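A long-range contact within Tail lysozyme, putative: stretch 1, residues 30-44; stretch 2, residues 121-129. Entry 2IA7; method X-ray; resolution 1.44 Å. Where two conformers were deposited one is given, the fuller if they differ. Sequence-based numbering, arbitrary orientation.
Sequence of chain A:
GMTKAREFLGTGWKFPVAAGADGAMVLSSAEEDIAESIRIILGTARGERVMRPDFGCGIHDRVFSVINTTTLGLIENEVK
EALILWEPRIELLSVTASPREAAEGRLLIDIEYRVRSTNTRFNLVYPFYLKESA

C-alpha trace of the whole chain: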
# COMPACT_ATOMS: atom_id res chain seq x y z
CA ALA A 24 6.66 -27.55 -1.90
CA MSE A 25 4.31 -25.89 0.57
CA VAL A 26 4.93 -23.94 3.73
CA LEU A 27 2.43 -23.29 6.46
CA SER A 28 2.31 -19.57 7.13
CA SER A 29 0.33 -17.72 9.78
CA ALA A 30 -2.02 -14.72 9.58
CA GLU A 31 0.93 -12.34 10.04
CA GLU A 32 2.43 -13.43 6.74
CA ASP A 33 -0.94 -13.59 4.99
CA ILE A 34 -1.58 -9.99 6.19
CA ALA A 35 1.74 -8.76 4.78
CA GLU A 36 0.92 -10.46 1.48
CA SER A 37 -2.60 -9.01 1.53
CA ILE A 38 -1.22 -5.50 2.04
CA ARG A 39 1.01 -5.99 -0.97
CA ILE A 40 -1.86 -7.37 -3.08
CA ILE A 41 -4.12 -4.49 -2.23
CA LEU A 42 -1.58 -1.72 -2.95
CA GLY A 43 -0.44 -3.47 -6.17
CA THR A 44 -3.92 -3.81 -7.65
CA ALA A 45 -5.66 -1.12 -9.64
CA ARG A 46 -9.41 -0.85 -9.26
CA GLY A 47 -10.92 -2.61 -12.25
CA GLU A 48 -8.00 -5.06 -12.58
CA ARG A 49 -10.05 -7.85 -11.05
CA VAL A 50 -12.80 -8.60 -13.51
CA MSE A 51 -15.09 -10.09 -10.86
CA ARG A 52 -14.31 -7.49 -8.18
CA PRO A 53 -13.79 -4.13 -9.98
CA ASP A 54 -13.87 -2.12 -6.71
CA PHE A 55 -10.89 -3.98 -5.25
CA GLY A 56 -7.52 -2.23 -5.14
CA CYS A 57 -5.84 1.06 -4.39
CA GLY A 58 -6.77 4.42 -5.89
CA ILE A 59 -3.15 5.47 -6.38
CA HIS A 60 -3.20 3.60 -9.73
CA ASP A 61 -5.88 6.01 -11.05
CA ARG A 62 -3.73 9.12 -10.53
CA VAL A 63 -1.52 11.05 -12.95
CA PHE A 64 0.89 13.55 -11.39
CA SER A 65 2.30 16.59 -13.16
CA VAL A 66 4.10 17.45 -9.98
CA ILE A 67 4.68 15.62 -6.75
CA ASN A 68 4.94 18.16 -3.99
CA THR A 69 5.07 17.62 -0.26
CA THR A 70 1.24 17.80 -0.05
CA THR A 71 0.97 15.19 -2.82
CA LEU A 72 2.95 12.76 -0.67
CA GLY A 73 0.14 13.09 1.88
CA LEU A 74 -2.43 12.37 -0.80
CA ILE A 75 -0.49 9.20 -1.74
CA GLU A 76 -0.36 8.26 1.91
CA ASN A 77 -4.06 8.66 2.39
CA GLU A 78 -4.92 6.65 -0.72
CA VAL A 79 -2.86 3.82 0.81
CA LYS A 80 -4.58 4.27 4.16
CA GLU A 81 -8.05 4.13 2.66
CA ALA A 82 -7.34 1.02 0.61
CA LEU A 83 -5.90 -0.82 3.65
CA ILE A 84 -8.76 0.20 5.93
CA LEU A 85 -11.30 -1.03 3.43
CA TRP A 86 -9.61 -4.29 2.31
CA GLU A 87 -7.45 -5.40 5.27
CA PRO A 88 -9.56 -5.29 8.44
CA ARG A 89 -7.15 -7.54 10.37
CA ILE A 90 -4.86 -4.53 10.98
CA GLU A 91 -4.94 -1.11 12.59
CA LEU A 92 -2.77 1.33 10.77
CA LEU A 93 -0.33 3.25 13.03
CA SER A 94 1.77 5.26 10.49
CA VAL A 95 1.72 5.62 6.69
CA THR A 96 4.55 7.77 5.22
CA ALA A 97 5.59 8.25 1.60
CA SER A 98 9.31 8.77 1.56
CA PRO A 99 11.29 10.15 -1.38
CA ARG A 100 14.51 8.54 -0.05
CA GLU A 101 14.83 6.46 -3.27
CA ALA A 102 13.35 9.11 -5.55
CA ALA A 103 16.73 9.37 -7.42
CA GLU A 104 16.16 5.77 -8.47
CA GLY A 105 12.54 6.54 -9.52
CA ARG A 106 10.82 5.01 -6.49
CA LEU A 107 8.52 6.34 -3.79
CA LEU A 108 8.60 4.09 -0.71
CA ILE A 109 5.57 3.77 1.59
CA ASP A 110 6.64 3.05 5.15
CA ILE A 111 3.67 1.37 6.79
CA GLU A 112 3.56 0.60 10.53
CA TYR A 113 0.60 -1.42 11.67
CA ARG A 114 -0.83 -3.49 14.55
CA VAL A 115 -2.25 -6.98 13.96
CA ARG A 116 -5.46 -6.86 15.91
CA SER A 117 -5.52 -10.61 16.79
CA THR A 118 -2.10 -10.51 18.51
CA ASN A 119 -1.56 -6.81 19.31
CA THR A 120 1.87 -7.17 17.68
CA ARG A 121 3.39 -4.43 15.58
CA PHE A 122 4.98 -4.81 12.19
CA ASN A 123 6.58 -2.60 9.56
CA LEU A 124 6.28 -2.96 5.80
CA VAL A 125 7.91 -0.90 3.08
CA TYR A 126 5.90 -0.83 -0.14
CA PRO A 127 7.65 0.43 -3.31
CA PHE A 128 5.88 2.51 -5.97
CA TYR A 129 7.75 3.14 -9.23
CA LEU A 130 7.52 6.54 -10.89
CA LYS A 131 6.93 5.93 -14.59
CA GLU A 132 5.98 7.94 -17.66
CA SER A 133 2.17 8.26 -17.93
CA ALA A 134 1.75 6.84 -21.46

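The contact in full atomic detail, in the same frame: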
# COMPACT_ATOMS: atom_id res chain seq x y z
N ALA A 30 -1.34 -15.93 9.96
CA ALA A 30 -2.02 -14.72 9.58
C ALA A 30 -1.10 -13.57 9.35
O ALA A 30 -1.32 -12.77 8.46
CB ALA A 30 -3.07 -14.38 10.64
N GLU A 31 -0.05 -13.46 10.16
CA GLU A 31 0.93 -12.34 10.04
C GLU A 31 1.51 -12.24 8.63
O GLU A 31 1.57 -11.17 8.03
CB GLU A 31 2.06 -12.55 11.03
CG GLU A 31 1.60 -12.34 12.48
CD GLU A 31 1.01 -13.59 13.17
OE1 GLU A 31 0.74 -14.63 12.53
OE2 GLU A 31 0.83 -13.48 14.38
N GLU A 32 1.86 -13.37 8.07
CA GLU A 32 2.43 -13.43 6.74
C GLU A 32 1.36 -13.25 5.72
O GLU A 32 1.58 -12.56 4.72
CB GLU A 32 3.15 -14.76 6.51
CG GLU A 32 4.28 -15.04 7.56
CD GLU A 32 4.64 -16.53 7.71
OE1 GLU A 32 5.52 -16.97 6.93
OE2 GLU A 32 4.07 -17.23 8.61
N ASP A 33 0.19 -13.83 5.90
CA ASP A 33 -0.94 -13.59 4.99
C ASP A 33 -1.35 -12.11 4.95
O ASP A 33 -1.71 -11.64 3.92
CB ASP A 33 -2.14 -14.42 5.40
CG ASP A 33 -3.26 -14.39 4.39
OD1 ASP A 33 -3.07 -14.91 3.27
OD2 ASP A 33 -4.34 -13.88 4.68
N ILE A 34 -1.30 -11.42 6.10
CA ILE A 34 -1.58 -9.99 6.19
C ILE A 34 -0.59 -9.18 5.39
O ILE A 34 -0.96 -8.27 4.63
CB ILE A 34 -1.62 -9.55 7.66
CG1 ILE A 34 -2.91 -10.08 8.28
CG2 ILE A 34 -1.55 -8.01 7.77
CD1 ILE A 34 -2.91 -9.94 9.80
N ALA A 35 0.71 -9.48 5.54
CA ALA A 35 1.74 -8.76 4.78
C ALA A 35 1.54 -8.95 3.28
O ALA A 35 1.54 -7.99 2.52
CB ALA A 35 3.12 -9.21 5.19
N GLU A 36 1.22 -10.18 2.88
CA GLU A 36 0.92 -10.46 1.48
C GLU A 36 -0.33 -9.71 1.00
O GLU A 36 -0.35 -9.18 -0.09
CB GLU A 36 0.78 -11.96 1.29
CG GLU A 36 0.62 -12.38 -0.13
CD GLU A 36 0.48 -13.88 -0.25
OE1 GLU A 36 -0.65 -14.35 -0.10
OE2 GLU A 36 1.50 -14.56 -0.46
N SER A 37 -1.36 -9.72 1.82
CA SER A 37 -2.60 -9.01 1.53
C SER A 37 -2.38 -7.50 1.31
O SER A 37 -2.87 -6.93 0.33
CB SER A 37 -3.63 -9.22 2.65
OG SER A 37 -4.78 -8.42 2.40
N ILE A 38 -1.62 -6.87 2.19
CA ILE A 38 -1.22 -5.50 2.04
C ILE A 38 -0.56 -5.28 0.67
O ILE A 38 -0.96 -4.38 -0.08
CB ILE A 38 -0.27 -5.02 3.14
CG1 ILE A 38 -1.03 -4.94 4.47
CG2 ILE A 38 0.25 -3.64 2.82
CD1 ILE A 38 -0.09 -4.79 5.69
N ARG A 39 0.34 -6.14 0.31
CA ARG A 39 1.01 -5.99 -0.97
C ARG A 39 0.07 -6.18 -2.14
O ARG A 39 0.22 -5.52 -3.17
CB ARG A 39 2.21 -6.93 -1.08
CG ARG A 39 3.32 -6.62 -0.06
CD ARG A 39 4.55 -7.50 -0.22
NE ARG A 39 4.37 -8.95 -0.02
CZ ARG A 39 4.60 -9.63 1.11
NH1 ARG A 39 5.13 -9.08 2.19
NH2 ARG A 39 4.44 -10.95 1.07
N ILE A 40 -0.84 -7.15 -2.04
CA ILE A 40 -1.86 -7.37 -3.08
C ILE A 40 -2.73 -6.16 -3.26
O ILE A 40 -2.95 -5.70 -4.37
CB ILE A 40 -2.71 -8.61 -2.79
CG1 ILE A 40 -1.87 -9.88 -2.91
CG2 ILE A 40 -3.88 -8.72 -3.71
CD1 ILE A 40 -2.53 -11.09 -2.26
N ILE A 41 -3.23 -5.63 -2.16
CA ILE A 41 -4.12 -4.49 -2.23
C ILE A 41 -3.49 -3.28 -2.88
O ILE A 41 -4.06 -2.68 -3.77
CB ILE A 41 -4.63 -4.10 -0.81
CG1 ILE A 41 -5.48 -5.23 -0.24
CG2 ILE A 41 -5.41 -2.76 -0.84
CD1 ILE A 41 -5.53 -5.23 1.26
N LEU A 42 -2.26 -2.94 -2.46
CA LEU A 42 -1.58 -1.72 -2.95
C LEU A 42 -1.16 -1.92 -4.43
O LEU A 42 -1.09 -0.97 -5.19
CB LEU A 42 -0.42 -1.31 -2.07
CG LEU A 42 -0.77 -1.03 -0.60
CD1 LEU A 42 0.45 -0.56 0.18
CD2 LEU A 42 -1.95 -0.02 -0.55
N GLY A 43 -0.88 -3.17 -4.80
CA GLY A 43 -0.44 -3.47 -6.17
C GLY A 43 -1.54 -3.71 -7.18
O GLY A 43 -1.24 -4.03 -8.35
N THR A 44 -2.80 -3.58 -6.78
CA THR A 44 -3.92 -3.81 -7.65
C THR A 44 -4.66 -2.50 -7.92
O THR A 44 -5.08 -1.78 -7.03
CB THR A 44 -4.93 -4.86 -7.06
OG1 THR A 44 -4.21 -6.06 -6.75
CG2 THR A 44 -6.07 -5.18 -8.04
N ARG A 121 3.10 -5.45 16.56
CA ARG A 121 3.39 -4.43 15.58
C ARG A 121 4.38 -4.91 14.55
O ARG A 121 5.32 -5.61 14.87
CB ARG A 121 3.86 -3.16 16.28
CG ARG A 121 2.80 -2.66 17.25
CD ARG A 121 3.12 -1.36 17.89
NE ARG A 121 1.90 -0.84 18.50
CZ ARG A 121 1.71 0.43 18.87
NH1 ARG A 121 2.67 1.34 18.73
NH2 ARG A 121 0.53 0.77 19.38
N PHE A 122 4.13 -4.48 13.30
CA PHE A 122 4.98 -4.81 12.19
C PHE A 122 5.22 -3.57 11.34
O PHE A 122 4.46 -2.59 11.41
CB PHE A 122 4.36 -5.92 11.34
CG PHE A 122 4.24 -7.18 12.03
CD1 PHE A 122 5.26 -8.07 12.01
CD2 PHE A 122 3.09 -7.47 12.70
CE1 PHE A 122 5.14 -9.25 12.69
CE2 PHE A 122 2.96 -8.62 13.36
CZ PHE A 122 3.95 -9.52 13.36
N ASN A 123 6.27 -3.63 10.54
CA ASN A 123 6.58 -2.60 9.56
C ASN A 123 6.60 -3.24 8.19
O ASN A 123 6.96 -4.43 8.04
CB ASN A 123 7.94 -1.97 9.87
CG ASN A 123 8.17 -0.65 9.11
OD1 ASN A 123 7.51 0.36 9.39
ND2 ASN A 123 9.14 -0.65 8.18
N LEU A 124 6.21 -2.50 7.15
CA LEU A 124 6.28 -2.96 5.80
C LEU A 124 6.60 -1.77 4.94
O LEU A 124 6.04 -0.70 5.16
CB LEU A 124 4.92 -3.52 5.39
CG LEU A 124 4.77 -4.18 4.04
CD1 LEU A 124 3.74 -5.33 4.06
CD2 LEU A 124 4.33 -3.10 3.02
N VAL A 125 7.52 -1.94 4.00
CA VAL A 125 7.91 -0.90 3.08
C VAL A 125 7.39 -1.31 1.71
O VAL A 125 7.78 -2.35 1.19
CB VAL A 125 9.42 -0.71 3.04
CG1 VAL A 125 9.80 0.36 2.02
CG2 VAL A 125 9.96 -0.36 4.46
N TYR A 126 6.50 -0.51 1.14
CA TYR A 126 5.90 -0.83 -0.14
C TYR A 126 6.46 0.10 -1.22
O TYR A 126 6.26 1.32 -1.14
CB TYR A 126 4.37 -0.71 -0.10
CG TYR A 126 3.80 -1.32 -1.35
CD1 TYR A 126 3.68 -2.70 -1.48
CD2 TYR A 126 3.44 -0.52 -2.41
CE1 TYR A 126 3.22 -3.28 -2.69
CE2 TYR A 126 3.00 -1.09 -3.61
CZ TYR A 126 2.91 -2.46 -3.73
OH TYR A 126 2.43 -2.91 -4.94
N PRO A 127 7.12 -0.44 -2.26
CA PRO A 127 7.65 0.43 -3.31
C PRO A 127 6.66 0.75 -4.44
O PRO A 127 6.04 -0.15 -5.06
CB PRO A 127 8.84 -0.36 -3.83
CG PRO A 127 8.41 -1.79 -3.66
CD PRO A 127 7.50 -1.85 -2.47
N PHE A 128 6.53 2.04 -4.74
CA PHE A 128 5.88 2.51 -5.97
C PHE A 128 6.96 3.03 -6.92
O PHE A 128 7.99 3.51 -6.50
CB PHE A 128 4.84 3.58 -5.71
CG PHE A 128 3.55 3.06 -5.13
CD1 PHE A 128 2.69 2.29 -5.88
CD2 PHE A 128 3.17 3.42 -3.86
CE1 PHE A 128 1.49 1.83 -5.35
CE2 PHE A 128 1.97 2.95 -3.33
CZ PHE A 128 1.13 2.16 -4.08
N TYR A 129 6.76 2.81 -8.21
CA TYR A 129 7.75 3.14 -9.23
C TYR A 129 7.20 4.28 -10.03
O TYR A 129 6.09 4.19 -10.54
CB TYR A 129 7.98 1.92 -10.15
CG TYR A 129 8.62 0.80 -9.43
CD1 TYR A 129 7.88 -0.04 -8.65
CD2 TYR A 129 9.99 0.62 -9.46
CE1 TYR A 129 8.49 -1.05 -7.90
CE2 TYR A 129 10.59 -0.37 -8.73
CZ TYR A 129 9.84 -1.20 -7.95
OH TYR A 129 10.45 -2.18 -7.22
O HOH W 1 2.18 -5.61 -4.93

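The most unusual feature of this contact is how tightly Gly43 closes on a tyrosine without any direct hydrogen bond. Tyr126 OH lies 3.2 Å from Gly43 CA, and although Gly43 N is 3.3 Å from Tyr126 OH, the angle is too poor for a hydrogen bond. That amide is already engaged within its own stretch, where Gly43 N donates to Arg39 O at 3.1 Å. An ideal CB built on Gly43 would stand 2.9 Å from Tyr126 OH, a clash, so the absence of a side chain is what leaves room for the hydroxyl. A water supplies the polar link instead: it donates to Arg39 O at 2.6 Å and is hydrogen-bonded to Tyr126 OH at 2.7 Å. The carbonyl of Arg39 thus takes both the Gly43 amide and a water, and the phenol is tied to the helix backbone through a single solvent molecule.

Around this point the packing is largely apolar. No hydrogen bond crosses directly between the stretches, and the contact buries 417 Å² in all, both sides summed. Helix 30-42 runs nearly along the strand, with 20° between their N-to-C directions and 9.9 Å between axes at closest approach. In nearest CA pairs, Glu31 lies level with Phe122, Ala35 with Leu124, Arg39 with Tyr126 and Gly43 with Phe128. Each step of four residues in stretch 1 matches a step of two on the strand. Ile38 and Leu42 join these positions in touching the alternate strand residues Phe122, Leu124, Tyr126 and Phe128, while the intervening Asn123, Val125 and Pro127 make no contact.

Leu42 packs over one face of Tyr126. Leu42 CB sits 3.8 Å from the centroid of the Tyr126 ring and 14° off its normal, a CH-pi contact over the face, and Leu42 CD1 comes within 3.8 Å of Tyr126 CG. The same leucine also touches the next aromatic. The CA-to-CB bond of Phe128 points sideways relative to the helix, but its ring end comes nearer, bringing Phe128 CE1 to 3.8 Å from Leu42 O, which lies at the ring edge near its plane; Phe128 CZ is 4.3 Å from Leu42 CB.

Two turns back from Leu42, Ala35 CA and Leu124 CA are 7.4 Å apart, and Arg39 CA and Tyr126 CA 7.2 Å, so the approach is about as close at both levels. Leu124 CD1 gathers the contacts here, lying 4.1 Å from Ala35 CB, 4.1 Å from Ile38 CG2 and 3.8 Å from Ala35 O. The chi2 of Leu124, 147°, falls between the usual wells. Arg39 CG is 4.3 Å and Arg39 NH1 4.4 Å from Leu124 CD1, so the chain and the guanidinium both lie beside the methyl.

At the N-terminal end of the helix, the contact thins to one pair. Glu31 CG lies 3.8 Å from Phe122 CZ; here methylene carbon meets the ring, while Glu31 OE1 is hydrogen-bonded to a residue adjoining the stretches.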